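Glycoside Hydrolase (Bacteroides uniformis, PDB 5TA0) probably hydrolyses agarose chains as part of a gut bacterium's agarose-degrading pathway, and binds neoagarooctaose in the cleft of its catalytic barrel. Local coordinates at residues F48-A53 against A367-M372; A53-N58 against V79-E84; D68-L73 against T125-Y130; Y133-L138 against P195-V200. All blocks are in the same frame, centred on the assembly; numbering follows the deposited sequence.

How the contacts relate
Contacts 1, 2 and 4 lie along one parallel eight-stranded sheet, the barrel of the catalytic domain. Contact 1 joins its first strand, 50-51, to its last, 364-369; contact 2 sets the loop after the first strand against the second, 80-84; contact 4 pairs the third, 134-140, with the fourth, 197-199. Their centres lie 9 to 12 Å apart. Contact 3 packs helix 69-76 on the turn before strand 134-140, about 19 Å from contact 4 between centres. Contacts 2, 3 and 4 are nested along the chain within contact 1. Arg83 ties His52 to Glu199, connecting contacts 1, 2 and 4, and contacts 1 and 2 hold pocket residues beside the bound glycan.

Contact 1 of 4, residues F48-A53 against A367-M372; sequences FINFHA and AMPFAM. With AAL (3,6-anhydro-alpha-L-galactopyranose), chain C.
His52 and Phe370 form a T-shaped (edge-to-face) pair: the CD1-CE1 edge of the phenylalanine meets one face of the imidazole off-centre, with the ring centroids 5.3 Å apart and the planes at 87°. With its CG anti to the backbone N (chi1 -168°), the histidine sets its ring beside both Phe370 and the anhydrogalactose, with CE1 3.4 Å from C6 of the sugar. Met372 runs alongside His52, pointing the same way, and the bend at its last torsion brings CE to 4.0 Å from His52 ND1 while SD faces the same sugar carbon. NE2 of His52 is engaged by Arg83. His52, Phe370 and Met372 belong to the glycan pocket at the seam of the (beta/alpha)8 barrel, where the first strand meets the eighth. Regular strand pairing is lacking here, and individual bonds do the joining. His52 N donates to Ala371 O (2.9 Å). Asn50 stands across Met368 at about a right angle; its ND2 reaches Ala367 O at 3.1 Å, with the acceptor nearly in the amide plane but the donor well above the carbonyl plane. ND2 also hydrogen-bonds to Pro46 O, while Asn50 OD1 rests 3.2 Å from Pro369 CD. A water donates both to Phe48 O and to Ala367 O, bridging the two backbones where Phe48 lies nearest Ala367, and Phe51 CB packs 3.5 Å from Ala371 O.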
# COMPACT_ATOMS: atom_id res chain seq x y z
N PHE A 48 -4.18 -0.49 8.31
CA PHE A 48 -4.97 -0.57 7.07
C PHE A 48 -6.15 0.38 6.94
O PHE A 48 -6.42 0.86 5.81
CB PHE A 48 -5.48 -2.00 6.87
CG PHE A 48 -4.41 -3.00 6.58
CD1 PHE A 48 -3.53 -2.82 5.51
CD2 PHE A 48 -4.27 -4.13 7.37
CE1 PHE A 48 -2.55 -3.77 5.23
CE2 PHE A 48 -3.29 -5.07 7.09
CZ PHE A 48 -2.43 -4.89 6.03
N ILE A 49 -6.88 0.64 8.01
CA ILE A 49 -8.08 1.51 7.93
C ILE A 49 -7.70 2.88 8.45
O ILE A 49 -7.86 3.23 9.62
CB ILE A 49 -9.28 0.94 8.68
CG1 ILE A 49 -9.53 -0.52 8.27
CG2 ILE A 49 -10.50 1.84 8.44
CD1 ILE A 49 -9.76 -0.77 6.79
N ASN A 50 -7.16 3.68 7.53
CA ASN A 50 -6.55 4.93 7.87
C ASN A 50 -6.65 5.89 6.68
O ASN A 50 -7.16 5.50 5.61
CB ASN A 50 -5.10 4.70 8.31
CG ASN A 50 -4.30 4.02 7.23
OD1 ASN A 50 -4.28 4.52 6.09
ND2 ASN A 50 -3.66 2.90 7.54
N PHE A 51 -6.20 7.13 6.85
CA PHE A 51 -6.15 8.09 5.75
C PHE A 51 -5.07 9.13 6.00
O PHE A 51 -4.45 9.17 7.08
CB PHE A 51 -7.52 8.71 5.42
CG PHE A 51 -8.06 9.73 6.40
CD1 PHE A 51 -8.40 11.02 5.98
CD2 PHE A 51 -8.32 9.40 7.72
CE1 PHE A 51 -8.99 11.93 6.85
CE2 PHE A 51 -8.88 10.33 8.60
CZ PHE A 51 -9.21 11.59 8.16
N HIS A 52 -4.81 9.93 4.95
CA HIS A 52 -3.64 10.82 4.90
C HIS A 52 -4.01 12.14 5.53
O HIS A 52 -4.23 13.14 4.85
CB HIS A 52 -3.21 10.97 3.43
CG HIS A 52 -1.87 11.62 3.24
ND1 HIS A 52 -1.56 12.88 3.69
CD2 HIS A 52 -0.75 11.14 2.66
CE1 HIS A 52 -0.31 13.17 3.38
NE2 HIS A 52 0.19 12.14 2.73
N ALA A 53 -4.05 12.18 6.86
CA ALA A 53 -4.50 13.32 7.65
C ALA A 53 -3.78 13.30 8.99
O ALA A 53 -2.99 12.42 9.27
CB ALA A 53 -6.02 13.26 7.85
N ALA A 367 -0.04 0.79 5.21
CA ALA A 367 -0.54 1.04 3.87
C ALA A 367 -1.61 2.11 4.01
O ALA A 367 -2.56 1.92 4.81
CB ALA A 367 -1.10 -0.23 3.24
N MET A 368 -1.48 3.23 3.30
CA MET A 368 -2.34 4.39 3.53
C MET A 368 -3.02 4.83 2.24
O MET A 368 -2.36 5.36 1.33
CB MET A 368 -1.52 5.54 4.11
CG MET A 368 -2.29 6.77 4.56
SD MET A 368 -1.31 7.84 5.63
CE MET A 368 -1.32 6.85 7.13
N PRO A 369 -4.34 4.63 2.16
CA PRO A 369 -5.04 5.15 0.97
C PRO A 369 -4.83 6.65 0.85
O PRO A 369 -4.86 7.38 1.86
CB PRO A 369 -6.49 4.85 1.27
CG PRO A 369 -6.51 3.80 2.30
CD PRO A 369 -5.26 3.97 3.11
N PHE A 370 -4.60 7.14 -0.37
CA PHE A 370 -4.41 8.57 -0.57
C PHE A 370 -5.76 9.27 -0.63
O PHE A 370 -6.38 9.44 -1.67
CB PHE A 370 -3.53 8.92 -1.75
CG PHE A 370 -3.18 10.37 -1.76
CD1 PHE A 370 -2.52 10.94 -0.66
CD2 PHE A 370 -3.58 11.21 -2.79
CE1 PHE A 370 -2.21 12.28 -0.63
CE2 PHE A 370 -3.25 12.55 -2.77
CZ PHE A 370 -2.59 13.10 -1.68
N ALA A 371 -6.18 9.67 0.55
CA ALA A 371 -7.38 10.46 0.76
C ALA A 371 -7.03 11.43 1.87
O ALA A 371 -6.62 10.99 2.96
CB ALA A 371 -8.53 9.58 1.18
N MET A 372 -7.12 12.73 1.59
CA MET A 372 -6.86 13.78 2.59
C MET A 372 -8.18 14.24 3.16
O MET A 372 -9.24 13.98 2.57
CB MET A 372 -6.09 14.90 1.93
CG MET A 372 -4.71 14.44 1.44
SD MET A 372 -3.59 15.76 0.93
CE MET A 372 -3.10 16.34 2.55
C1 AAL C . 1.51 14.77 -1.90
C2 AAL C . 2.78 15.17 -1.12
C3 AAL C . 2.44 15.84 0.20
C4 AAL C . 1.47 16.97 -0.04
C5 AAL C . 0.24 16.19 -0.36
C6 AAL C . 0.27 15.12 0.69
O2 AAL C . 3.58 16.08 -1.87
O3 AAL C . 1.66 14.93 0.99
O4 AAL C . 1.27 17.69 1.19
O5 AAL C . 0.35 15.56 -1.64
O HOH W 1 -4.63 0.37 3.84

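Contact 2 of 4, residues A53-N58 against V79-E84; sequences ATINEN and VYVGRE. With EDO (1,2-ethanediol), chain J.
Ala53 turns its carbonyl onto strand 80-84 beside Gly82, which follows a cis peptide bond, and the oxygen is approached twice: by Arg83 N in a weak hydrogen bond of 3.3 Å and by Gly82 CA in a CA-H...O contact of 3.1 Å. Because the glycine carries no side chain, this oxygen can settle directly against its alpha carbon. Val81 flanks the same spot. Its CB lies 3.4 Å from Ala53 O, and its CG2 meets CG2 of Ile55 at 3.8 Å, the two side chains crossing at about a right angle. The segment 53-58 is the loop that leaves the first strand of the (beta/alpha)8 barrel on its way to helix 69-76, so the contact lays this loop over the neighbouring second strand at the edge of the glycan pocket. Further along, Thr54 presses its methyl CG2 against the aliphatic part of Glu84, 3.6 Å from CB. The glutamate chain bends at chi2 (-76°), and OE2 accepts from Met87 N. The loop is braced internally by two weak bonds, Thr54 N to Glu57 OE2 and Glu57 N to Thr54 OG1. Arg83 starts away from the loop, and its side chain touches an anhydrogalactose, with the guanidinium salt-bridged to Glu199 and bonded to Asn202 and His52. An ethanediol, probably from crystallisation, sits between Asn56 and Glu84.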
# COMPACT_ATOMS: atom_id res chain seq x y z
N ALA A 53 -4.05 12.18 6.86
CA ALA A 53 -4.50 13.32 7.65
C ALA A 53 -3.78 13.30 8.99
O ALA A 53 -2.99 12.42 9.27
CB ALA A 53 -6.02 13.26 7.85
N THR A 54 -4.03 14.32 9.78
CA THR A 54 -3.56 14.36 11.16
C THR A 54 -4.74 14.76 12.03
O THR A 54 -5.73 15.34 11.56
CB THR A 54 -2.44 15.38 11.37
OG1 THR A 54 -2.90 16.67 10.93
CG2 THR A 54 -1.19 14.99 10.61
N ILE A 55 -4.64 14.45 13.32
CA ILE A 55 -5.69 14.83 14.28
C ILE A 55 -5.79 16.33 14.54
O ILE A 55 -6.85 16.80 14.97
CB ILE A 55 -5.55 14.07 15.63
CG1 ILE A 55 -4.29 14.48 16.39
CG2 ILE A 55 -5.61 12.58 15.39
CD1 ILE A 55 -4.16 13.83 17.75
N ASN A 56 -4.74 17.08 14.22
CA ASN A 56 -4.63 18.50 14.60
C ASN A 56 -4.78 19.48 13.45
O ASN A 56 -4.75 20.68 13.66
CB ASN A 56 -3.38 18.79 15.43
CG ASN A 56 -2.10 18.41 14.72
OD1 ASN A 56 -1.98 17.32 14.15
ND2 ASN A 56 -1.12 19.29 14.77
N GLU A 57 -4.93 19.01 12.22
CA GLU A 57 -5.13 19.95 11.11
C GLU A 57 -6.40 20.78 11.46
O GLU A 57 -7.38 20.24 11.97
CB GLU A 57 -5.14 19.25 9.75
CG GLU A 57 -6.12 18.14 9.54
CD GLU A 57 -6.10 17.64 8.12
OE1 GLU A 57 -6.74 18.32 7.31
OE2 GLU A 57 -5.44 16.62 7.83
N ASN A 58 -6.34 22.07 11.13
CA ASN A 58 -7.41 23.01 11.50
C ASN A 58 -8.71 22.81 10.71
O ASN A 58 -9.77 23.30 11.10
CB ASN A 58 -6.94 24.50 11.54
CG ASN A 58 -6.58 25.09 10.18
OD1 ASN A 58 -6.94 24.58 9.13
ND2 ASN A 58 -5.85 26.22 10.22
N VAL A 79 -11.23 5.00 12.63
CA VAL A 79 -10.34 5.29 11.52
C VAL A 79 -9.07 5.93 12.05
O VAL A 79 -9.15 6.83 12.89
CB VAL A 79 -11.01 6.22 10.49
CG1 VAL A 79 -10.06 6.53 9.33
CG2 VAL A 79 -12.30 5.60 9.97
N TYR A 80 -7.92 5.51 11.52
CA TYR A 80 -6.62 5.92 12.05
C TYR A 80 -5.91 6.91 11.11
O TYR A 80 -6.28 7.09 9.94
CB TYR A 80 -5.77 4.66 12.34
CG TYR A 80 -6.45 3.84 13.43
CD1 TYR A 80 -7.54 3.00 13.15
CD2 TYR A 80 -6.05 3.98 14.76
CE1 TYR A 80 -8.21 2.35 14.20
CE2 TYR A 80 -6.72 3.32 15.79
CZ TYR A 80 -7.78 2.53 15.50
OH TYR A 80 -8.47 1.90 16.54
N VAL A 81 -4.89 7.55 11.64
CA VAL A 81 -4.06 8.51 10.91
C VAL A 81 -2.60 8.19 11.25
O VAL A 81 -2.36 7.48 12.23
CB VAL A 81 -4.42 9.97 11.21
CG1 VAL A 81 -5.85 10.26 10.78
CG2 VAL A 81 -4.25 10.30 12.67
N GLY A 82 -1.62 8.68 10.50
CA GLY A 82 -1.75 9.53 9.31
C GLY A 82 -0.37 9.87 8.77
O GLY A 82 0.62 9.19 9.06
N ARG A 83 -0.32 10.91 7.95
CA ARG A 83 0.92 11.33 7.29
C ARG A 83 0.84 12.82 7.10
O ARG A 83 -0.26 13.36 6.87
CB ARG A 83 1.08 10.62 5.94
CG ARG A 83 2.34 10.95 5.14
CD ARG A 83 2.56 9.88 4.10
NE ARG A 83 3.76 10.01 3.27
CZ ARG A 83 3.83 10.61 2.08
NH1 ARG A 83 4.95 10.52 1.37
NH2 ARG A 83 2.80 11.24 1.57
N GLU A 84 1.98 13.52 7.21
CA GLU A 84 1.97 14.97 7.08
C GLU A 84 3.34 15.48 6.65
O GLU A 84 4.36 15.14 7.24
CB GLU A 84 1.55 15.64 8.40
CG GLU A 84 0.71 16.91 8.25
CD GLU A 84 1.48 18.14 7.84
OE1 GLU A 84 0.96 18.91 7.00
OE2 GLU A 84 2.58 18.39 8.36
C1 EDO J . 1.96 18.28 12.16
O1 EDO J . 1.11 18.14 13.29
C2 EDO J . 2.54 16.93 11.81
O2 EDO J . 3.54 16.55 12.75

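Contact 3 of 4, residues D68-L73 against T125-Y130; sequences DLRDDL and TKVHPY. With EDO (1,2-ethanediol), chain B.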
# COMPACT_ATOMS: atom_id res chain seq x y z
N ASP A 68 -18.94 18.07 15.44
CA ASP A 68 -17.80 17.30 15.96
C ASP A 68 -17.44 16.22 14.94
O ASP A 68 -17.82 15.06 15.05
CB ASP A 68 -18.08 16.71 17.35
CG ASP A 68 -16.83 16.15 18.01
OD1 ASP A 68 -15.80 15.98 17.32
OD2 ASP A 68 -16.86 15.87 19.23
N LEU A 69 -16.66 16.64 13.95
CA LEU A 69 -16.31 15.77 12.85
C LEU A 69 -15.29 14.69 13.25
O LEU A 69 -15.36 13.57 12.75
CB LEU A 69 -15.81 16.58 11.66
CG LEU A 69 -15.54 15.78 10.39
CD1 LEU A 69 -16.81 15.16 9.81
CD2 LEU A 69 -14.89 16.69 9.37
N ARG A 70 -14.37 15.01 14.16
CA ARG A 70 -13.47 13.96 14.69
C ARG A 70 -14.26 12.81 15.32
O ARG A 70 -13.93 11.64 15.14
CB ARG A 70 -12.50 14.49 15.72
CG ARG A 70 -11.43 15.40 15.19
CD ARG A 70 -10.45 15.80 16.30
NE ARG A 70 -9.55 16.86 15.85
CZ ARG A 70 -9.85 18.15 15.77
NH1 ARG A 70 -11.05 18.58 16.15
NH2 ARG A 70 -8.96 19.02 15.31
N ASP A 71 -15.29 13.13 16.11
CA ASP A 71 -16.07 12.08 16.74
C ASP A 71 -16.77 11.19 15.72
O ASP A 71 -16.91 9.97 15.92
CB ASP A 71 -17.09 12.66 17.71
CG ASP A 71 -17.83 11.58 18.48
OD1 ASP A 71 -17.18 10.87 19.25
OD2 ASP A 71 -19.03 11.40 18.24
N ASP A 72 -17.22 11.79 14.64
CA ASP A 72 -17.91 11.03 13.61
C ASP A 72 -16.94 10.17 12.78
O ASP A 72 -17.08 8.95 12.67
CB ASP A 72 -18.75 11.95 12.72
CG ASP A 72 -19.81 11.18 11.94
OD1 ASP A 72 -19.62 10.91 10.74
OD2 ASP A 72 -20.86 10.83 12.53
N LEU A 73 -15.90 10.79 12.25
CA LEU A 73 -15.03 10.08 11.34
C LEU A 73 -14.02 9.19 12.06
O LEU A 73 -13.89 8.00 11.73
CB LEU A 73 -14.31 11.06 10.43
CG LEU A 73 -13.41 10.49 9.33
CD1 LEU A 73 -14.02 9.33 8.56
CD2 LEU A 73 -12.99 11.63 8.39
N THR A 125 -5.80 21.37 23.34
CA THR A 125 -6.16 20.26 24.20
C THR A 125 -7.29 19.40 23.64
O THR A 125 -7.37 18.23 23.99
CB THR A 125 -6.53 20.76 25.61
OG1 THR A 125 -7.58 21.71 25.49
CG2 THR A 125 -5.32 21.39 26.28
N LYS A 126 -8.14 19.95 22.77
CA LYS A 126 -9.25 19.17 22.22
C LYS A 126 -8.77 17.99 21.37
O LYS A 126 -9.48 17.02 21.22
CB LYS A 126 -10.21 20.05 21.39
CG LYS A 126 -9.62 20.60 20.10
CD LYS A 126 -10.56 21.58 19.43
CE LYS A 126 -9.97 22.15 18.15
NZ LYS A 126 -8.87 23.12 18.35
N VAL A 127 -7.56 18.06 20.82
CA VAL A 127 -7.09 16.98 19.98
C VAL A 127 -6.35 15.91 20.77
O VAL A 127 -6.19 14.80 20.29
CB VAL A 127 -6.21 17.47 18.81
CG1 VAL A 127 -6.84 18.65 18.08
CG2 VAL A 127 -4.76 17.74 19.23
N HIS A 128 -5.89 16.20 22.00
CA HIS A 128 -5.03 15.26 22.71
C HIS A 128 -5.66 13.87 22.94
O HIS A 128 -4.98 12.86 22.82
CB HIS A 128 -4.52 15.85 24.02
CG HIS A 128 -3.70 17.09 23.83
ND1 HIS A 128 -3.40 17.94 24.87
CD2 HIS A 128 -3.15 17.64 22.73
CE1 HIS A 128 -2.70 18.96 24.41
NE2 HIS A 128 -2.53 18.80 23.11
N PRO A 129 -6.99 13.81 23.22
CA PRO A 129 -7.63 12.50 23.38
C PRO A 129 -7.64 11.62 22.12
O PRO A 129 -7.91 10.43 22.24
CB PRO A 129 -9.06 12.85 23.82
CG PRO A 129 -8.91 14.18 24.49
CD PRO A 129 -7.91 14.90 23.62
N TYR A 130 -7.35 12.20 20.96
CA TYR A 130 -7.30 11.44 19.72
C TYR A 130 -5.90 10.92 19.38
O TYR A 130 -5.74 10.26 18.35
CB TYR A 130 -7.85 12.28 18.57
CG TYR A 130 -9.33 12.51 18.70
CD1 TYR A 130 -10.24 11.61 18.18
CD2 TYR A 130 -9.83 13.65 19.33
CE1 TYR A 130 -11.60 11.82 18.28
CE2 TYR A 130 -11.20 13.86 19.46
CZ TYR A 130 -12.07 12.94 18.92
OH TYR A 130 -13.45 13.12 19.01
C1 EDO B . -12.46 9.65 21.05
O1 EDO B . -13.62 9.48 21.87
C2 EDO B . -11.44 10.44 21.84
O2 EDO B . -10.71 9.51 22.64
O HOH W 2 -14.61 14.94 20.34
O HOH W 3 -14.88 11.33 20.39
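Arg70, on helix 69-76 between the first and second barrel strands, lies across Tyr130, in the 3-10 turn that leads into the third strand, so the contact joins two elements of the outer layer of a (beta/alpha)8 fold. The apolar part is a CH-pi contact: Arg70 CD sits 4.0 Å from the centroid of the Tyr130 ring, over its face, and Arg70 CB lies 3.6 Å from Tyr130 CZ. An ethanediol carbon covers the opposite face of the ring. Beyond the ring, the extended arginine chain brings its guanidinium to Val127, whose CG1 packs over one face, 3.5 Å from NH2. The charged end is held by a salt bridge to Asp61 and by a bond from NE to Ile55 O, which fixes its rotation. Polar contacts across the interface run through solvent. One water joins Asp68 OD2 to Tyr130 OH, and a second joins Asp71 OD1 to the same hydroxyl and to the ethanediol. Asp68 is also the N-cap of helix 69-76: its OD1, met from above the carboxylate plane, accepts from Asp71 N at 3.1 Å.

Contact 4 of 4, residues Y133-L138 against P195-V200; sequences YSNLIL and PGFCEV. With EDO (1,2-ethanediol), chain S.
Pro195 is the bump of this contact: its CB fits into the notch between Leu136 and Leu138, 3.4 Å from Leu136 O and 4.0 Å from Leu138 CB. Leu138 keeps its CG anti to the backbone N (chi1 -175°), which brings CD2 alongside Pro195 CG. On the same face Cys198 SG fits against Leu138 CB, and helix 170-183 covers both residues with Tyr176 and Ile180. Next to the proline, Gly196 offers the matching hollow, where Asn135 OD1 drops to 3.2 Å from its CA, while Asn135 ND2 points to the edge of the Phe197 ring and donates to an ethanediol oxygen. The two strands are the third and fourth of the (beta/alpha)8 barrel, parallel neighbours joined by a beta-alpha-beta crossover through helix 170-183. Their pairing is carried by Leu138 N to Phe197 O (2.9 Å) and Glu199 N to Leu138 O (2.8 Å); both donors lie nearly in line with the C=O bonds, though the N-H of Glu199 is bent (140° against 166°). Leu136 O, where pairing starts, receives two weak bonds, from Gly196 N and Phe197 N. On the opposite face of the sheet Ile137 projects inward to Tyr366 and Met368 of the last strand, and its CG2 packs against the end of the extended Glu199, 3.5 Å from OE1. OE1 is salt-bridged to Arg83, and Ser324 and Thr279 hold OE2.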
# COMPACT_ATOMS: atom_id res chain seq x y z
N TYR A 133 -5.41 7.36 18.17
CA TYR A 133 -5.70 7.02 16.78
C TYR A 133 -4.58 7.38 15.79
O TYR A 133 -4.72 7.17 14.60
CB TYR A 133 -7.00 7.70 16.33
CG TYR A 133 -8.24 7.24 17.06
CD1 TYR A 133 -8.93 6.13 16.64
CD2 TYR A 133 -8.72 7.94 18.16
CE1 TYR A 133 -10.08 5.69 17.29
CE2 TYR A 133 -9.88 7.53 18.82
CZ TYR A 133 -10.54 6.40 18.38
OH TYR A 133 -11.69 5.99 19.01
N SER A 134 -3.46 7.91 16.28
CA SER A 134 -2.45 8.51 15.43
C SER A 134 -1.10 7.82 15.55
O SER A 134 -0.56 7.65 16.67
CB SER A 134 -2.31 9.97 15.81
OG SER A 134 -1.37 10.63 14.97
N ASN A 135 -0.55 7.42 14.41
CA ASN A 135 0.82 6.95 14.30
C ASN A 135 1.38 7.63 13.06
O ASN A 135 1.07 7.26 11.92
CB ASN A 135 0.85 5.44 14.18
CG ASN A 135 2.26 4.86 14.24
OD1 ASN A 135 3.22 5.58 14.44
ND2 ASN A 135 2.38 3.55 14.11
N LEU A 136 2.12 8.69 13.26
CA LEU A 136 2.47 9.57 12.16
C LEU A 136 3.58 9.06 11.27
O LEU A 136 4.65 8.64 11.75
CB LEU A 136 2.86 10.96 12.68
CG LEU A 136 3.15 12.04 11.64
CD1 LEU A 136 1.88 12.39 10.91
CD2 LEU A 136 3.78 13.26 12.31
N ILE A 137 3.33 9.13 9.96
CA ILE A 137 4.37 9.06 8.95
C ILE A 137 4.78 10.49 8.62
O ILE A 137 4.00 11.28 8.12
CB ILE A 137 3.88 8.36 7.64
CG1 ILE A 137 3.24 7.00 7.95
CG2 ILE A 137 5.02 8.26 6.64
CD1 ILE A 137 2.52 6.40 6.78
N LEU A 138 6.04 10.81 8.91
CA LEU A 138 6.64 12.09 8.55
C LEU A 138 7.45 11.92 7.26
O LEU A 138 8.09 10.90 7.06
CB LEU A 138 7.52 12.56 9.71
CG LEU A 138 8.14 13.96 9.58
CD1 LEU A 138 7.09 15.06 9.39
CD2 LEU A 138 8.99 14.30 10.81
N PRO A 195 6.92 10.84 15.49
CA PRO A 195 6.46 9.97 14.40
C PRO A 195 6.82 8.53 14.59
O PRO A 195 7.88 8.21 15.15
CB PRO A 195 7.14 10.57 13.15
CG PRO A 195 8.15 11.48 13.62
CD PRO A 195 7.93 11.82 15.05
N GLY A 196 5.96 7.63 14.11
CA GLY A 196 6.32 6.23 14.05
C GLY A 196 7.32 5.88 12.97
O GLY A 196 8.07 4.91 13.08
N PHE A 197 7.33 6.69 11.88
CA PHE A 197 8.13 6.40 10.69
C PHE A 197 8.54 7.71 10.06
O PHE A 197 7.72 8.63 9.94
CB PHE A 197 7.30 5.64 9.66
CG PHE A 197 6.75 4.34 10.15
CD1 PHE A 197 7.45 3.16 9.97
CD2 PHE A 197 5.54 4.30 10.84
CE1 PHE A 197 6.92 1.95 10.43
CE2 PHE A 197 5.05 3.10 11.33
CZ PHE A 197 5.73 1.94 11.12
N CYS A 198 9.80 7.80 9.65
CA CYS A 198 10.33 8.94 8.90
C CYS A 198 10.78 8.50 7.53
O CYS A 198 11.85 7.91 7.35
CB CYS A 198 11.47 9.61 9.66
SG CYS A 198 10.94 10.45 11.18
N GLU A 199 9.97 8.83 6.54
CA GLU A 199 10.40 8.70 5.16
C GLU A 199 11.36 9.84 4.87
O GLU A 199 11.21 10.93 5.39
CB GLU A 199 9.21 8.77 4.20
CG GLU A 199 8.13 7.69 4.36
CD GLU A 199 6.96 7.96 3.42
OE1 GLU A 199 6.34 9.04 3.51
OE2 GLU A 199 6.71 7.07 2.55
N VAL A 200 12.34 9.57 4.01
CA VAL A 200 13.33 10.61 3.70
C VAL A 200 12.73 11.73 2.85
O VAL A 200 12.80 12.92 3.19
CB VAL A 200 14.58 9.98 3.04
CG1 VAL A 200 15.52 11.04 2.47
CG2 VAL A 200 15.31 9.10 4.07
C1 EDO S . 1.48 0.75 11.94
O1 EDO S . 1.79 0.39 13.30
C2 EDO S . 0.08 1.33 11.92
O2 EDO S . -0.15 2.25 12.97